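Side-chain contacts in multicopper oxidase (Arthrobacter sp. FB24, PDB 3GDC), which probably oxidises phenolic or similar substrates at copper centres and passes the electrons to dioxygen, reducing it to water: residues A[46-51]-A[170-175]; A[181-186]-A[214-219]. All coordinates share one frame; numbering follows the deposited sequence.

Interaction 1 of 2, residues A[46-51]-A[170-175]. With CA (calcium ion), chain H.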
loop_
_atom_site.group_PDB
_atom_site.type_symbol
_atom_site.label_atom_id
_atom_site.label_comp_id
_atom_site.label_asym_id
_atom_site.label_seq_id
_atom_site.Cartn_x
_atom_site.Cartn_y
_atom_site.Cartn_z
ATOM N N PHE A 46 8.591 9.462 -29.160
ATOM C CA PHE A 46 9.425 10.073 -28.134
ATOM C C PHE A 46 10.670 9.215 -27.940
ATOM O O PHE A 46 10.567 7.998 -27.808
ATOM C CB PHE A 46 8.671 10.159 -26.806
ATOM C CG PHE A 46 7.398 10.972 -26.872
ATOM C CD1 PHE A 46 7.434 12.355 -26.714
ATOM C CD2 PHE A 46 6.167 10.350 -27.068
ATOM C CE1 PHE A 46 6.250 13.125 -26.760
ATOM C CE2 PHE A 46 4.979 11.101 -27.126
ATOM C CZ PHE A 46 5.020 12.486 -26.959
ATOM N N GLU A 47 11.842 9.846 -27.930
ATOM C CA GLU A 47 13.065 9.120 -27.610
ATOM C C GLU A 47 13.289 9.137 -26.103
ATOM O O GLU A 47 13.823 10.101 -25.563
ATOM C CB GLU A 47 14.271 9.698 -28.363
ATOM C CG GLU A 47 15.534 8.862 -28.145
ATOM C CD GLU A 47 16.645 9.161 -29.139
ATOM O OE1 GLU A 47 16.517 10.094 -29.958
ATOM O OE2 GLU A 47 17.661 8.442 -29.095
ATOM N N ILE A 48 12.872 8.063 -25.429
ATOM C CA ILE A 48 12.880 8.027 -23.962
ATOM C C ILE A 48 14.215 7.585 -23.355
ATOM O O ILE A 48 14.553 7.950 -22.219
ATOM C CB ILE A 48 11.713 7.173 -23.402
ATOM C CG1 ILE A 48 11.689 5.785 -24.054
ATOM C CG2 ILE A 48 10.377 7.913 -23.627
ATOM C CD1 ILE A 48 10.995 4.703 -23.238
ATOM N N ALA A 49 14.954 6.788 -24.120
ATOM C CA ALA A 49 16.293 6.341 -23.770
ATOM C C ALA A 49 17.113 6.408 -25.066
ATOM O O ALA A 49 16.534 6.333 -26.156
ATOM C CB ALA A 49 16.247 4.923 -23.222
ATOM N N PRO A 50 18.450 6.580 -24.966
ATOM C CA PRO A 50 19.218 6.695 -26.216
ATOM C C PRO A 50 18.937 5.549 -27.193
ATOM O O PRO A 50 19.190 4.379 -26.883
ATOM C CB PRO A 50 20.676 6.672 -25.736
ATOM C CG PRO A 50 20.612 7.243 -24.354
ATOM C CD PRO A 50 19.323 6.685 -23.781
ATOM N N GLY A 51 18.388 5.900 -28.354
ATOM C CA GLY A 51 18.086 4.931 -29.408
ATOM C C GLY A 51 16.776 4.178 -29.261
ATOM O O GLY A 51 16.442 3.335 -30.101
ATOM N N ASN A 170 5.582 7.309 -14.017
ATOM C CA ASN A 170 5.064 6.401 -15.032
ATOM C C ASN A 170 6.045 5.286 -15.393
ATOM O O ASN A 170 7.128 5.169 -14.799
ATOM C CB ASN A 170 4.676 7.175 -16.308
ATOM C CG ASN A 170 5.893 7.746 -17.042
ATOM O OD1 ASN A 170 7.026 7.541 -16.614
ATOM N ND2 ASN A 170 5.662 8.450 -18.151
ATOM N N GLY A 171 5.639 4.481 -16.369
ATOM C CA GLY A 171 6.457 3.388 -16.880
ATOM C C GLY A 171 6.303 3.320 -18.380
ATOM O O GLY A 171 5.297 3.777 -18.939
ATOM N N TYR A 172 7.306 2.742 -19.034
ATOM C CA TYR A 172 7.281 2.569 -20.475
ATOM C C TYR A 172 7.451 1.107 -20.822
ATOM O O TYR A 172 8.463 0.495 -20.478
ATOM C CB TYR A 172 8.372 3.397 -21.156
ATOM C CG TYR A 172 8.143 4.888 -21.030
ATOM C CD1 TYR A 172 7.128 5.517 -21.759
ATOM C CD2 TYR A 172 8.912 5.656 -20.161
ATOM C CE1 TYR A 172 6.898 6.882 -21.638
ATOM C CE2 TYR A 172 8.694 7.029 -20.029
ATOM C CZ TYR A 172 7.676 7.629 -20.778
ATOM O OH TYR A 172 7.424 8.968 -20.662
ATOM N N ASN A 173 6.421 0.569 -21.466
ATOM C CA ASN A 173 6.410 -0.788 -21.983
ATOM C C ASN A 173 6.808 -0.720 -23.454
ATOM O O ASN A 173 5.994 -0.380 -24.324
ATOM C CB ASN A 173 5.013 -1.396 -21.796
ATOM C CG ASN A 173 4.921 -2.838 -22.277
ATOM O OD1 ASN A 173 5.880 -3.394 -22.828
ATOM N ND2 ASN A 173 3.763 -3.451 -22.065
ATOM N N THR A 174 8.075 -1.013 -23.723
ATOM C CA THR A 174 8.636 -0.809 -25.057
ATOM C C THR A 174 8.621 -2.064 -25.946
ATOM O O THR A 174 8.652 -1.945 -27.168
ATOM C CB THR A 174 10.070 -0.251 -24.983
ATOM O OG1 THR A 174 10.916 -1.213 -24.347
ATOM C CG2 THR A 174 10.109 1.047 -24.170
ATOM N N ASP A 175 8.576 -3.252 -25.346
ATOM C CA ASP A 175 8.740 -4.492 -26.120
ATOM C C ASP A 175 7.538 -5.438 -26.059
ATOM O O ASP A 175 7.653 -6.621 -26.392
ATOM C CB ASP A 175 10.039 -5.225 -25.719
ATOM C CG ASP A 175 10.053 -5.681 -24.253
ATOM O OD1 ASP A 175 8.974 -5.891 -23.647
ATOM O OD2 ASP A 175 11.169 -5.848 -23.702
HETATM CA CA CA H . 7.446 -5.010 -21.928
#
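I48 meets Y172 and T174 where two cupredoxin-type β-sandwich parts of the chain come together: the end of strand 33-49 belongs to the first, strand 163-172 to the second. Starting along the first segment, E47 OE2 accepts from G51 N at 2.7 Å across the turn at the strand's end, on the anti side of the carboxylate; R8 adds a salt bridge to the same oxygen. The next residue, I48, makes all the contacts from this segment, and it does so with two separate methyls. With chi1 at 52°, CG1 sits between the backbone N and the carbonyl carbon and carries CD1 to the root of the tyrosine, 3.6 Å from Y172 CB. The other branch, CG2, lies over one face of the ring in a CH-pi contact, 4.0 Å from the centroid and 14° off the ring normal, shifted toward the rim. The two methyls thus span the tyrosine from its CB to its phenol end, where the hydroxyl is hydrogen-bonded to G187 O. With an alanine in place of Y172, I48 CG2 would probably face a gap where the ring had been, and G187 O would lose its hydroxyl partner. F182, from the strand beside 163-172, touches I48 as well and widens this apolar patch. Past the tyrosine the chain leaves its strand toward the calcium ion, which N173 OD1 binds at 2.4 Å and D175 OD1 at 2.5 Å. Between those two ligands, T174 turns back to the isoleucine, its CG2 lying 3.9 Å from I48 CD1.

Interaction 2 of 2, residues A[181-186]-A[214-219]. With CA (calcium ion), chain H.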
loop_
_atom_site.group_PDB
_atom_site.type_symbol
_atom_site.label_atom_id
_atom_site.label_comp_id
_atom_site.label_asym_id
_atom_site.label_seq_id
_atom_site.Cartn_x
_atom_site.Cartn_y
_atom_site.Cartn_z
ATOM N N GLU A 181 9.866 -1.607 -19.228
ATOM C CA GLU A 181 11.313 -1.638 -19.487
ATOM C C GLU A 181 12.012 -0.407 -18.916
ATOM O O GLU A 181 13.202 -0.459 -18.551
ATOM C CB GLU A 181 11.575 -1.761 -20.991
ATOM C CG GLU A 181 11.364 -3.173 -21.555
ATOM C CD GLU A 181 9.932 -3.662 -21.462
ATOM O OE1 GLU A 181 9.045 -3.032 -22.076
ATOM O OE2 GLU A 181 9.680 -4.696 -20.793
ATOM N N PHE A 182 11.271 0.703 -18.833
ATOM C CA PHE A 182 11.779 1.930 -18.219
ATOM C C PHE A 182 10.737 2.596 -17.322
ATOM O O PHE A 182 9.536 2.315 -17.419
ATOM C CB PHE A 182 12.241 2.934 -19.280
ATOM C CG PHE A 182 13.329 2.403 -20.176
ATOM C CD1 PHE A 182 14.658 2.434 -19.764
ATOM C CD2 PHE A 182 13.015 1.842 -21.404
ATOM C CE1 PHE A 182 15.671 1.917 -20.585
ATOM C CE2 PHE A 182 14.023 1.322 -22.231
ATOM C CZ PHE A 182 15.348 1.367 -21.814
ATOM N N TYR A 183 11.220 3.478 -16.458
ATOM C CA TYR A 183 10.376 4.208 -15.496
ATOM C C TYR A 183 10.815 5.651 -15.470
ATOM O O TYR A 183 11.968 5.962 -15.769
ATOM C CB TYR A 183 10.499 3.596 -14.097
ATOM C CG TYR A 183 10.068 2.145 -14.036
ATOM C CD1 TYR A 183 8.781 1.801 -13.646
ATOM C CD2 TYR A 183 10.951 1.111 -14.394
ATOM C CE1 TYR A 183 8.371 0.465 -13.589
ATOM C CE2 TYR A 183 10.552 -0.223 -14.353
ATOM C CZ TYR A 183 9.258 -0.541 -13.950
ATOM O OH TYR A 183 8.862 -1.856 -13.890
ATOM N N SER A 184 9.904 6.564 -15.146
ATOM C CA SER A 184 10.302 7.961 -15.093
ATOM C C SER A 184 9.466 8.743 -14.097
ATOM O O SER A 184 8.433 8.266 -13.637
ATOM C CB SER A 184 10.235 8.613 -16.489
ATOM O OG SER A 184 8.970 9.211 -16.757
ATOM N N VAL A 185 9.969 9.922 -13.742
ATOM C CA VAL A 185 9.120 10.981 -13.224
ATOM C C VAL A 185 9.083 12.103 -14.260
ATOM O O VAL A 185 10.123 12.607 -14.699
ATOM C CB VAL A 185 9.530 11.470 -11.808
ATOM C CG1 VAL A 185 11.046 11.676 -11.677
ATOM C CG2 VAL A 185 8.785 12.762 -11.450
ATOM N N ASN A 186 7.874 12.467 -14.680
ATOM C CA ASN A 186 7.689 13.526 -15.678
ATOM C C ASN A 186 8.203 13.284 -17.097
ATOM O O ASN A 186 8.415 14.223 -17.853
ATOM C CB ASN A 186 8.144 14.887 -15.110
ATOM C CG ASN A 186 7.197 15.401 -14.058
ATOM O OD1 ASN A 186 6.129 14.816 -13.844
ATOM N ND2 ASN A 186 7.567 16.494 -13.392
ATOM N N GLU A 214 1.458 1.710 -15.017
ATOM C CA GLU A 214 0.676 0.557 -15.422
ATOM C C GLU A 214 1.499 -0.722 -15.206
ATOM O O GLU A 214 2.740 -0.664 -15.093
ATOM C CB GLU A 214 0.247 0.710 -16.893
ATOM C CG GLU A 214 -0.687 -0.384 -17.419
ATOM C CD GLU A 214 -1.916 -0.554 -16.536
ATOM O OE1 GLU A 214 -2.865 0.240 -16.711
ATOM O OE2 GLU A 214 -1.908 -1.452 -15.654
ATOM N N TYR A 215 0.794 -1.854 -15.108
ATOM C CA TYR A 215 1.382 -3.210 -15.026
ATOM C C TYR A 215 1.895 -3.571 -13.623
ATOM O O TYR A 215 1.452 -4.565 -13.032
ATOM C CB TYR A 215 2.439 -3.444 -16.129
ATOM C CG TYR A 215 1.931 -3.157 -17.535
ATOM C CD1 TYR A 215 0.963 -3.968 -18.127
ATOM C CD2 TYR A 215 2.423 -2.076 -18.270
ATOM C CE1 TYR A 215 0.486 -3.698 -19.405
ATOM C CE2 TYR A 215 1.948 -1.798 -19.554
ATOM C CZ TYR A 215 0.987 -2.617 -20.113
ATOM O OH TYR A 215 0.515 -2.355 -21.384
ATOM N N ASP A 216 2.813 -2.769 -13.091
ATOM C CA ASP A 216 3.300 -2.950 -11.720
ATOM C C ASP A 216 2.254 -2.442 -10.722
ATOM O O ASP A 216 1.735 -1.339 -10.887
ATOM C CB ASP A 216 4.618 -2.203 -11.525
ATOM C CG ASP A 216 5.743 -2.760 -12.387
ATOM O OD1 ASP A 216 6.202 -3.893 -12.108
ATOM O OD2 ASP A 216 6.178 -2.059 -13.326
ATOM N N PRO A 217 1.942 -3.236 -9.681
ATOM C CA PRO A 217 0.826 -2.863 -8.801
ATOM C C PRO A 217 1.063 -1.660 -7.875
ATOM O O PRO A 217 0.098 -1.039 -7.433
ATOM C CB PRO A 217 0.586 -4.134 -7.974
ATOM C CG PRO A 217 1.909 -4.839 -7.969
ATOM C CD PRO A 217 2.571 -4.513 -9.279
ATOM N N ILE A 218 2.320 -1.336 -7.568
ATOM C CA ILE A 218 2.581 -0.244 -6.628
ATOM C C ILE A 218 3.857 0.516 -6.973
ATOM O O ILE A 218 4.828 -0.057 -7.486
ATOM C CB ILE A 218 2.566 -0.734 -5.141
ATOM C CG1 ILE A 218 2.469 0.444 -4.157
ATOM C CG2 ILE A 218 3.779 -1.620 -4.835
ATOM C CD1 ILE A 218 1.790 0.107 -2.828
ATOM N N ASN A 219 3.824 1.817 -6.713
ATOM C CA ASN A 219 4.993 2.664 -6.896
ATOM C C ASN A 219 5.324 3.285 -5.550
ATOM O O ASN A 219 4.508 3.245 -4.628
ATOM C CB ASN A 219 4.736 3.738 -7.962
ATOM C CG ASN A 219 6.002 4.141 -8.714
ATOM O OD1 ASN A 219 7.126 3.998 -8.205
ATOM N ND2 ASN A 219 5.823 4.645 -9.938
HETATM CA CA CA H . 7.446 -5.010 -21.928
HETATM O O HOH W 1 7.630 5.488 -12.013
#
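Y183 gives its phenol proton to D216, OH to OD2 at 2.8 Å, and this one hydrogen bond makes the direct contact between the segments. Y183 CG lies beside the backbone N, anti to the carbonyl carbon, which sends the ring out toward D216. The carboxylate oxygen comes in at the edge of the ring, close to its plane, so that Y183 CE1 also lies 3.4 Å from D216 OD2. Seen from the aspartate, the hydroxyl arrives on the syn side but 33° out of the carboxylate plane. The two side chains cross at about a right angle, with ring and carboxylate planes 40° apart.

Around this pair, F275 of helix 273-276 stacks on the Y183 ring and also touches D216, so one residue packs against both partners. A second, looser link runs through a water that N219 ND2 donates to at 2.9 Å and that makes a weak bond to S184 O.

The turn that presents D216 has contacts of its own, which would limit its freedom. E214 OE2 accepts from Y215 N at 2.8 Å, on its anti side, and E214 CG sits 3.5 Å above the plane of the Y215 ring, over its centre. The other oxygen, E214 OE1, is hydrogen-bonded to T273 of a neighbouring subunit, and P217 packs on I218 of that same subunit, which puts this turn at the border between copies of the protein.

Two residues before Y183, E181 grips the calcium ion with both carboxylate oxygens, OE1 and OE2 each at 2.5 Å. Y172 on the next strand forms backbone hydrogen bonds with both E181 and F182, a classic beta bulge where edge strand 182-185 leaves the calcium-binding loop.

Interactions 1 and 2 lie about 11 Å apart, centre to centre, and share a sheet in which strands 163-172 and 182-185 are antiparallel neighbours joined by the loop that wraps the calcium ion. Interaction 1 supplies N173 and D175 to that ion and interaction 2 supplies E181; G176 and D179, from the connecting loop, complete the protein ligands. A probable hydrogen bond of 2.8 Å from T174 N to E181 OE1 couples the two directly. N173 ND2 also packs 3.5 Å from Y215 CZ, bringing the metal loop up to the turn of 214-219. Neither contact includes a copper ligand.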